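Local coordinates for hypothetical protein (Bacteroides uniformis, PDB 4QE0) that is of unknown function and belongs to the DUF5043 family, its chain built around an antiparallel beta sheet flanked by helices, at residues A[31-36]-A[40-45]; A[71-76]-A[162-167]. All coordinates share one frame; numbering follows the deposited sequence.

Contact 1 of 2, residues A[31-36]-A[40-45]; sequences YQCDVD and QFVTLY
Tyr-45 donates its hydroxyl proton to Asp-34, with OH 2.6 Å from OD2. The carboxylate oxygen lies at the edge of the ring, near the ring plane; the hydroxyl approaches it from above the carboxylate plane, and the carboxylate and ring planes are 72° apart. Tyr-53 also bonds OD2 through its hydroxyl, while Gln-32 gives NE2 to OD1 at 3.1 Å and takes Thr-23 OG1 at OE1. Both carboxylate oxygens are thus occupied, which probably favours the charged form of Asp-34 and fixes its rotation. Tyr-45 CG stands between its backbone N and carbonyl carbon (chi1 56°), a torsion that lays the ring alongside Gln-32; the CB of Gln-32 makes a CH-pi contact over one face, 3.9 Å from the ring centroid. A leucine in place of Tyr-45 would probably cost Asp-34 one of its donors and leave the Gln-32 chain without the flat surface it rests on. Beneath these side chains runs an antiparallel beta ladder, with Gln-32 and Tyr-45, then Asp-34 and Thr-43, as hydrogen-bonded pairs; Asp-34 N reaches Thr-43 O at 2.9 Å. Alternating with them are the non-hydrogen-bonded pairs Cys-33 with Leu-44 and, past Asp-34, Val-35 with Val-42, which point to the other face, where compact valines and a cysteine, with a leucine beside them, suit an apolar surface: Val-35 CG2 meets Val-42 CG2 at 4.0 Å, and diagonally Cys-33 SG lies 3.9 Å from Val-42 CG1. Leu-44 CG sits at the edge of the Tyr-31 ring, 3.8 Å from CD2. This beta hairpin lies between strands 22-26 and 118-126, both bonded to it through their backbones, and helix 136-143 packs against Tyr-31 and Leu-44, its Glu-143 bonded to the Tyr-31 hydroxyl.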
ATOM      1  N   TYR A  31     -16.947   8.672 -11.547  1.00 29.50           N
ATOM      2  CA  TYR A  31     -16.823   9.426 -10.311  1.00 27.67           C
ATOM      3  C   TYR A  31     -17.695  10.663 -10.360  1.00 30.05           C
ATOM      4  O   TYR A  31     -17.837  11.314 -11.404  1.00 34.59           O
ATOM      5  CB  TYR A  31     -15.367   9.841 -10.052  1.00 31.55           C
ATOM      6  CG  TYR A  31     -14.637   8.930  -9.081  1.00 30.09           C
ATOM      7  CD1 TYR A  31     -14.572   7.549  -9.286  1.00 27.77           C
ATOM      8  CD2 TYR A  31     -14.023   9.446  -7.958  1.00 31.92           C
ATOM      9  CE1 TYR A  31     -13.894   6.711  -8.405  1.00 29.82           C
ATOM     10  CE2 TYR A  31     -13.348   8.620  -7.068  1.00 30.43           C
ATOM     11  CZ  TYR A  31     -13.288   7.260  -7.289  1.00 29.37           C
ATOM     12  OH  TYR A  31     -12.622   6.450  -6.392  1.00 30.01           O
ATOM     13  N   GLN A  32     -18.259  10.988  -9.213  1.00 28.47           N
ATOM     14  CA  GLN A  32     -19.025  12.202  -9.011  1.00 30.96           C
ATOM     15  C   GLN A  32     -18.167  13.171  -8.218  1.00 31.01           C
ATOM     16  O   GLN A  32     -17.525  12.795  -7.231  1.00 30.90           O
ATOM     17  CB  GLN A  32     -20.307  11.903  -8.230  1.00 29.57           C
ATOM     18  CG  GLN A  32     -21.199  13.118  -7.983  1.00 35.20           C
ATOM     19  CD  GLN A  32     -21.664  13.751  -9.280  1.00 36.63           C
ATOM     20  OE1 GLN A  32     -21.898  13.047 -10.270  1.00 40.29           O
ATOM     21  NE2 GLN A  32     -21.740  15.075  -9.305  1.00 35.58           N
ATOM     22  N   CYS A  33     -18.167  14.412  -8.661  1.00 30.96           N
ATOM     23  CA  CYS A  33     -17.479  15.483  -7.999  1.00 29.31           C
ATOM     24  C   CYS A  33     -18.538  16.529  -7.586  1.00 31.41           C
ATOM     25  O   CYS A  33     -19.142  17.149  -8.431  1.00 31.75           O
ATOM     26  CB  CYS A  33     -16.452  16.044  -8.973  1.00 34.25           C
ATOM     27  SG  CYS A  33     -15.682  17.591  -8.503  1.00 36.31           S
ATOM     28  N   ASP A  34     -18.784  16.670  -6.290  1.00 28.91           N
ATOM     29  CA  ASP A  34     -19.729  17.652  -5.757  1.00 28.32           C
ATOM     30  C   ASP A  34     -18.938  18.803  -5.156  1.00 30.51           C
ATOM     31  O   ASP A  34     -18.068  18.583  -4.316  1.00 30.05           O
ATOM     32  CB  ASP A  34     -20.617  17.029  -4.661  1.00 30.59           C
ATOM     33  CG  ASP A  34     -21.627  16.035  -5.197  1.00 33.22           C
ATOM     34  OD1 ASP A  34     -21.948  16.068  -6.407  1.00 36.25           O
ATOM     35  OD2 ASP A  34     -22.106  15.208  -4.380  1.00 35.19           O
ATOM     36  N   VAL A  35     -19.216  20.027  -5.592  1.00 29.03           N
ATOM     37  CA  VAL A  35     -18.494  21.207  -5.100  1.00 27.76           C
ATOM     38  C   VAL A  35     -19.459  22.241  -4.505  1.00 33.37           C
ATOM     39  O   VAL A  35     -20.413  22.638  -5.152  1.00 33.30           O
ATOM     40  CB  VAL A  35     -17.684  21.883  -6.220  1.00 28.50           C
ATOM     41  CG1 VAL A  35     -16.896  23.070  -5.659  1.00 31.05           C
ATOM     42  CG2 VAL A  35     -16.731  20.886  -6.858  1.00 29.67           C
ATOM     43  N   ASP A  36     -19.213  22.653  -3.271  1.00 31.60           N
ATOM     44  CA  ASP A  36     -19.978  23.738  -2.635  1.00 33.92           C
ATOM     45  C   ASP A  36     -19.378  25.061  -3.077  1.00 37.63           C
ATOM     46  O   ASP A  36     -18.205  25.315  -2.841  1.00 33.22           O
ATOM     47  CB  ASP A  36     -19.916  23.622  -1.120  1.00 40.47           C
ATOM     48  CG  ASP A  36     -20.629  24.781  -0.408  1.00 55.32           C
ATOM     49  OD1 ASP A  36     -21.826  24.998  -0.666  1.00 62.56           O
ATOM     50  OD2 ASP A  36     -19.995  25.485   0.397  1.00 59.73           O
ATOM     51  N   GLN A  40     -15.883  26.266  -1.585  1.00 26.83           N
ATOM     52  CA  GLN A  40     -15.034  25.569  -2.548  1.00 27.40           C
ATOM     53  C   GLN A  40     -14.578  24.175  -2.038  1.00 26.85           C
ATOM     54  O   GLN A  40     -13.522  23.683  -2.414  1.00 26.88           O
ATOM     55  CB  GLN A  40     -13.864  26.463  -2.942  1.00 27.71           C
ATOM     56  CG  GLN A  40     -14.325  27.675  -3.753  1.00 29.27           C
ATOM     57  CD  GLN A  40     -14.812  27.261  -5.117  1.00 28.73           C
ATOM     58  OE1 GLN A  40     -14.047  26.721  -5.905  1.00 34.06           O
ATOM     59  NE2 GLN A  40     -16.080  27.507  -5.407  1.00 34.27           N
ATOM     60  N   PHE A  41     -15.413  23.563  -1.204  1.00 27.26           N
ATOM     61  CA  PHE A  41     -15.175  22.232  -0.647  1.00 27.22           C
ATOM     62  C   PHE A  41     -15.670  21.174  -1.622  1.00 26.36           C
ATOM     63  O   PHE A  41     -16.789  21.268  -2.141  1.00 27.59           O
ATOM     64  CB  PHE A  41     -15.941  22.115   0.668  1.00 28.29           C
ATOM     65  CG  PHE A  41     -15.605  20.905   1.493  1.00 28.51           C
ATOM     66  CD1 PHE A  41     -14.313  20.698   1.925  1.00 29.42           C
ATOM     67  CD2 PHE A  41     -16.588  20.009   1.870  1.00 33.13           C
ATOM     68  CE1 PHE A  41     -13.999  19.617   2.719  1.00 31.71           C
ATOM     69  CE2 PHE A  41     -16.274  18.910   2.668  1.00 31.70           C
ATOM     70  CZ  PHE A  41     -14.986  18.731   3.090  1.00 28.48           C
ATOM     71  N   VAL A  42     -14.813  20.200  -1.910  1.00 25.73           N
ATOM     72  CA  VAL A  42     -15.082  19.157  -2.878  1.00 24.00           C
ATOM     73  C   VAL A  42     -15.311  17.841  -2.168  1.00 24.76           C
ATOM     74  O   VAL A  42     -14.579  17.515  -1.250  1.00 23.63           O
ATOM     75  CB  VAL A  42     -13.896  18.965  -3.836  1.00 26.93           C
ATOM     76  CG1 VAL A  42     -14.206  17.900  -4.875  1.00 26.47           C
ATOM     77  CG2 VAL A  42     -13.516  20.281  -4.494  1.00 27.40           C
ATOM     78  N   THR A  43     -16.322  17.103  -2.615  1.00 24.49           N
ATOM     79  CA  THR A  43     -16.565  15.724  -2.180  1.00 25.77           C
ATOM     80  C   THR A  43     -16.491  14.884  -3.463  1.00 27.22           C
ATOM     81  O   THR A  43     -17.246  15.113  -4.400  1.00 27.56           O
ATOM     82  CB  THR A  43     -17.935  15.581  -1.477  1.00 26.25           C
ATOM     83  OG1 THR A  43     -18.009  16.496  -0.370  1.00 27.93           O
ATOM     84  CG2 THR A  43     -18.147  14.157  -0.967  1.00 28.95           C
ATOM     85  N   LEU A  44     -15.526  13.971  -3.518  1.00 24.66           N
ATOM     86  CA  LEU A  44     -15.208  13.191  -4.708  1.00 22.89           C
ATOM     87  C   LEU A  44     -15.402  11.722  -4.398  1.00 25.64           C
ATOM     88  O   LEU A  44     -14.815  11.207  -3.436  1.00 24.80           O
ATOM     89  CB  LEU A  44     -13.757  13.472  -5.116  1.00 25.08           C
ATOM     90  CG  LEU A  44     -13.215  12.749  -6.350  1.00 28.29           C
ATOM     91  CD1 LEU A  44     -13.978  13.234  -7.582  1.00 28.86           C
ATOM     92  CD2 LEU A  44     -11.717  12.970  -6.513  1.00 30.50           C
ATOM     93  N   TYR A  45     -16.205  11.039  -5.210  1.00 25.73           N
ATOM     94  CA  TYR A  45     -16.590   9.663  -4.923  1.00 24.38           C
ATOM     95  C   TYR A  45     -17.063   8.903  -6.125  1.00 27.59           C
ATOM     96  O   TYR A  45     -17.642   9.476  -7.034  1.00 27.79           O
ATOM     97  CB  TYR A  45     -17.679   9.611  -3.850  1.00 25.56           C
ATOM     98  CG  TYR A  45     -18.934  10.398  -4.134  1.00 27.92           C
ATOM     99  CD1 TYR A  45     -18.970  11.779  -3.955  1.00 29.55           C
ATOM    100  CD2 TYR A  45     -20.099   9.768  -4.559  1.00 27.95           C
ATOM    101  CE1 TYR A  45     -20.129  12.510  -4.190  1.00 31.19           C
ATOM    102  CE2 TYR A  45     -21.262  10.494  -4.772  1.00 28.28           C
ATOM    103  CZ  TYR A  45     -21.266  11.866  -4.585  1.00 31.80           C
ATOM    104  OH  TYR A  45     -22.385  12.629  -4.815  1.00 31.20           O
TER

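Contact 2 of 2, residues A[71-76]-A[162-167]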
ATOM      1  N   SER A  71     -12.201   3.251  19.163  0.50 25.06           N
ATOM      2  CA  SER A  71     -12.239   2.009  19.934  0.50 28.15           C
ATOM      3  C   SER A  71     -13.641   1.639  20.453  0.50 26.32           C
ATOM      4  O   SER A  71     -13.847   0.535  20.970  0.50 26.83           O
ATOM      5  CB  SER A  71     -11.230   2.067  21.075  0.50 29.31           C
ATOM      6  OG  SER A  71      -9.911   2.118  20.554  0.50 31.29           O
ATOM      7  N   ASN A  72     -14.607   2.536  20.288  1.00 25.17           N
ATOM      8  CA  ASN A  72     -16.011   2.219  20.580  1.00 23.14           C
ATOM      9  C   ASN A  72     -16.725   1.577  19.366  1.00 25.00           C
ATOM     10  O   ASN A  72     -17.887   1.193  19.468  1.00 25.03           O
ATOM     11  CB  ASN A  72     -16.718   3.509  20.996  1.00 23.38           C
ATOM     12  CG  ASN A  72     -17.969   3.274  21.827  1.00 24.77           C
ATOM     13  OD1 ASN A  72     -18.063   2.360  22.712  1.00 29.18           O
ATOM     14  ND2 ASN A  72     -18.921   4.093  21.582  1.00 20.15           N
ATOM     15  N   VAL A  73     -16.064   1.514  18.199  1.00 22.20           N
ATOM     16  CA  VAL A  73     -16.658   0.918  16.997  1.00 22.42           C
ATOM     17  C   VAL A  73     -15.811  -0.183  16.319  1.00 23.87           C
ATOM     18  O   VAL A  73     -16.377  -1.074  15.688  1.00 23.55           O
ATOM     19  CB  VAL A  73     -17.062   1.982  15.945  1.00 23.86           C
ATOM     20  CG1 VAL A  73     -18.162   2.887  16.491  1.00 27.40           C
ATOM     21  CG2 VAL A  73     -15.899   2.825  15.467  1.00 24.53           C
ATOM     22  N   ILE A  74     -14.479  -0.110  16.408  1.00 23.84           N
ATOM     23  CA  ILE A  74     -13.623  -1.146  15.789  1.00 22.65           C
ATOM     24  C   ILE A  74     -12.488  -1.582  16.698  1.00 27.28           C
ATOM     25  O   ILE A  74     -12.044  -0.829  17.558  1.00 23.14           O
ATOM     26  CB  ILE A  74     -12.984  -0.673  14.466  1.00 23.68           C
ATOM     27  CG1 ILE A  74     -12.236   0.654  14.667  1.00 27.92           C
ATOM     28  CG2 ILE A  74     -14.020  -0.572  13.384  1.00 24.41           C
ATOM     29  CD1 ILE A  74     -11.111   0.861  13.680  1.00 28.36           C
ATOM     30  N   GLU A  75     -12.045  -2.823  16.522  1.00 25.01           N
ATOM     31  CA  GLU A  75     -10.883  -3.321  17.230  1.00 25.72           C
ATOM     32  C   GLU A  75      -9.637  -2.767  16.567  1.00 25.74           C
ATOM     33  O   GLU A  75      -9.483  -2.846  15.350  1.00 26.97           O
ATOM     34  CB  GLU A  75     -10.850  -4.838  17.198  1.00 28.84           C
ATOM     35  CG  GLU A  75      -9.766  -5.454  18.064  1.00 36.73           C
ATOM     36  CD  GLU A  75      -9.997  -6.955  18.205  1.00 54.05           C
ATOM     37  OE1 GLU A  75      -9.560  -7.684  17.302  1.00 55.89           O
ATOM     38  OE2 GLU A  75     -10.640  -7.400  19.190  1.00 71.56           O
ATOM     39  N   TYR A  76      -8.752  -2.205  17.367  1.00 26.95           N
ATOM     40  CA  TYR A  76      -7.497  -1.662  16.867  1.00 26.95           C
ATOM     41  C   TYR A  76      -6.683  -2.747  16.190  1.00 26.48           C
ATOM     42  O   TYR A  76      -6.563  -3.853  16.697  1.00 25.94           O
ATOM     43  CB  TYR A  76      -6.680  -1.076  18.010  1.00 31.16           C
ATOM     44  CG  TYR A  76      -5.338  -0.550  17.547  1.00 29.82           C
ATOM     45  CD1 TYR A  76      -5.263   0.611  16.797  1.00 33.31           C
ATOM     46  CD2 TYR A  76      -4.157  -1.235  17.832  1.00 32.10           C
ATOM     47  CE1 TYR A  76      -4.043   1.104  16.358  1.00 37.14           C
ATOM     48  CE2 TYR A  76      -2.932  -0.741  17.408  1.00 33.57           C
ATOM     49  CZ  TYR A  76      -2.892   0.425  16.675  1.00 35.01           C
ATOM     50  OH  TYR A  76      -1.695   0.927  16.243  1.00 39.59           O
ATOM     51  N   ASN A 162     -25.470   1.543  11.137  1.00 25.97           N
ATOM     52  CA  ASN A 162     -25.700   1.334   9.722  1.00 26.22           C
ATOM     53  C   ASN A 162     -24.380   1.208   8.979  1.00 28.73           C
ATOM     54  O   ASN A 162     -24.258   0.372   8.106  1.00 29.44           O
ATOM     55  CB  ASN A 162     -26.616   2.403   9.092  1.00 29.64           C
ATOM     56  CG  ASN A 162     -26.122   3.826   9.280  1.00 28.96           C
ATOM     57  OD1 ASN A 162     -25.386   4.142  10.205  1.00 27.33           O
ATOM     58  ND2 ASN A 162     -26.571   4.716   8.390  1.00 29.14           N
ATOM     59  N   TYR A 163     -23.400   2.033   9.342  1.00 27.89           N
ATOM     60  CA  TYR A 163     -22.039   1.859   8.829  1.00 26.19           C
ATOM     61  C   TYR A 163     -21.061   2.501   9.796  1.00 25.07           C
ATOM     62  O   TYR A 163     -21.438   3.291  10.670  1.00 24.87           O
ATOM     63  CB  TYR A 163     -21.886   2.429   7.411  1.00 25.43           C
ATOM     64  CG  TYR A 163     -21.994   3.932   7.316  1.00 28.31           C
ATOM     65  CD1 TYR A 163     -23.240   4.562   7.167  1.00 31.37           C
ATOM     66  CD2 TYR A 163     -20.853   4.733   7.385  1.00 30.44           C
ATOM     67  CE1 TYR A 163     -23.332   5.942   7.080  1.00 31.93           C
ATOM     68  CE2 TYR A 163     -20.938   6.116   7.310  1.00 34.56           C
ATOM     69  CZ  TYR A 163     -22.174   6.718   7.158  1.00 34.26           C
ATOM     70  OH  TYR A 163     -22.232   8.093   7.086  1.00 34.10           O
ATOM     71  N   ILE A 164     -19.800   2.128   9.651  1.00 23.68           N
ATOM     72  CA  ILE A 164     -18.765   2.656  10.493  1.00 23.12           C
ATOM     73  C   ILE A 164     -17.895   3.608   9.662  1.00 25.39           C
ATOM     74  O   ILE A 164     -17.386   3.209   8.629  1.00 25.69           O
ATOM     75  CB  ILE A 164     -17.943   1.512  11.061  1.00 23.25           C
ATOM     76  CG1 ILE A 164     -18.795   0.633  12.002  1.00 26.94           C
ATOM     77  CG2 ILE A 164     -16.731   2.062  11.803  1.00 24.96           C
ATOM     78  CD1 ILE A 164     -18.182  -0.716  12.334  1.00 28.57           C
HETATM   79  N   MSE A 165     -17.759   4.863  10.087  1.00 24.45           N
HETATM   80  CA  MSE A 165     -17.003   5.847   9.316  1.00 26.04           C
HETATM   81  C   MSE A 165     -15.641   6.120   9.896  1.00 25.52           C
HETATM   82  O   MSE A 165     -15.513   6.521  11.059  1.00 25.07           O
HETATM   83  CB  MSE A 165     -17.744   7.185   9.285  1.00 28.08           C
HETATM   84  CG  MSE A 165     -16.951   8.177   8.435  1.00 32.54           C
HETATM   85 SE   MSE A 165     -17.955   9.872   8.377  0.75 43.74          SE
HETATM   86  CE  MSE A 165     -17.487  10.594  10.124  1.00 41.04           C
ATOM     87  N   LEU A 166     -14.609   5.910   9.083  1.00 23.43           N
ATOM     88  CA  LEU A 166     -13.238   6.216   9.470  1.00 21.96           C
ATOM     89  C   LEU A 166     -12.706   7.257   8.517  1.00 22.55           C
ATOM     90  O   LEU A 166     -12.383   6.943   7.359  1.00 23.11           O
ATOM     91  CB  LEU A 166     -12.385   4.936   9.450  1.00 24.20           C
ATOM     92  CG  LEU A 166     -12.776   3.751  10.360  1.00 24.74           C
ATOM     93  CD1 LEU A 166     -11.771   2.615  10.171  1.00 29.81           C
ATOM     94  CD2 LEU A 166     -12.872   4.138  11.831  1.00 28.89           C
ATOM     95  N   ALA A 167     -12.648   8.497   8.987  1.00 22.22           N
ATOM     96  CA  ALA A 167     -12.228   9.616   8.165  1.00 21.60           C
ATOM     97  C   ALA A 167     -10.971  10.201   8.781  1.00 20.74           C
ATOM     98  O   ALA A 167     -10.904  10.412  10.005  1.00 21.54           O
ATOM     99  CB  ALA A 167     -13.328  10.667   8.104  1.00 23.89           C
TER
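Ile-164 and Val-73 meet at the one flat group in this contact, the peptide carbonyl of Val-73. The CD1 methyl of Ile-164 lies 3.8 Å from Val-73 O; no aromatic ring, side-chain amide or carboxylate is engaged across the two segments. Everything else is methyl against methyl. The side chains of Val-73 and Ile-164 run alongside in opposite senses, bringing Val-73 CG2 to 3.8 Å from Ile-164 CG2. That second methyl is anti to the backbone N of Ile-164 while CG1 is anti to the carbonyl carbon (chi1 -65°), and this splits the two branches of Ile-164: CD1 goes to the carbonyl, CG2 to the side chains of the loop. Ile-164 CG2 also touches Ile-74 CG2, at 4.1 Å, where the two side chains cross at a slant. Residues 164-167 form part of strand 164-169, an outermost strand, within this chain, of a six-stranded antiparallel sheet. Through its backbone it bonds strand 106-111, and successive side chains alternate between faces, so Ile-164 and Leu-166 both turn toward the loop while Met-165, a selenomethionine here, turns away from it. The loop before helix 78-90 therefore lies against one face of the edge strand, without any hydrogen bond between the two: even the nearest CA atoms, of Val-73 and Ile-164, are 7.1 Å apart. Branched aliphatic residues suit this separation of the backbones, since their methyls span it without leaving a polar group in need of a partner. Farther along the strand, Ile-74 and Leu-166 meet tip to tip, CD1 of Ile-74 being 4.0 Å from CD1 of Leu-166. Phe-152 packs on Ile-74 and Tyr-65 on Val-73, whose side chain also lies about 4 Å from a glycerol that probably came from the crystallisation liquor.

How the contacts relate
From the N terminus, the chain first forms contact 1, where a turn of three residues between 31-36 and 40-45 closes a local hairpin. Only after that hairpin is complete does the loop 71-76 open contact 2, whose partner 162-167 returns after 85 intervening residues, among them helix 78-90 and the strands 106-111 and 118-126. The two contacts stand in series, neither nested nor crossed. Both reach the same sheet: contact 1 joins the second and third strands in its order, next to the outer strand 22-26, whereas contact 2 lays a loop on the outermost strand 164-169, at the end of the sheet away from 22-26. Their centres are 24 Å apart and they do not touch.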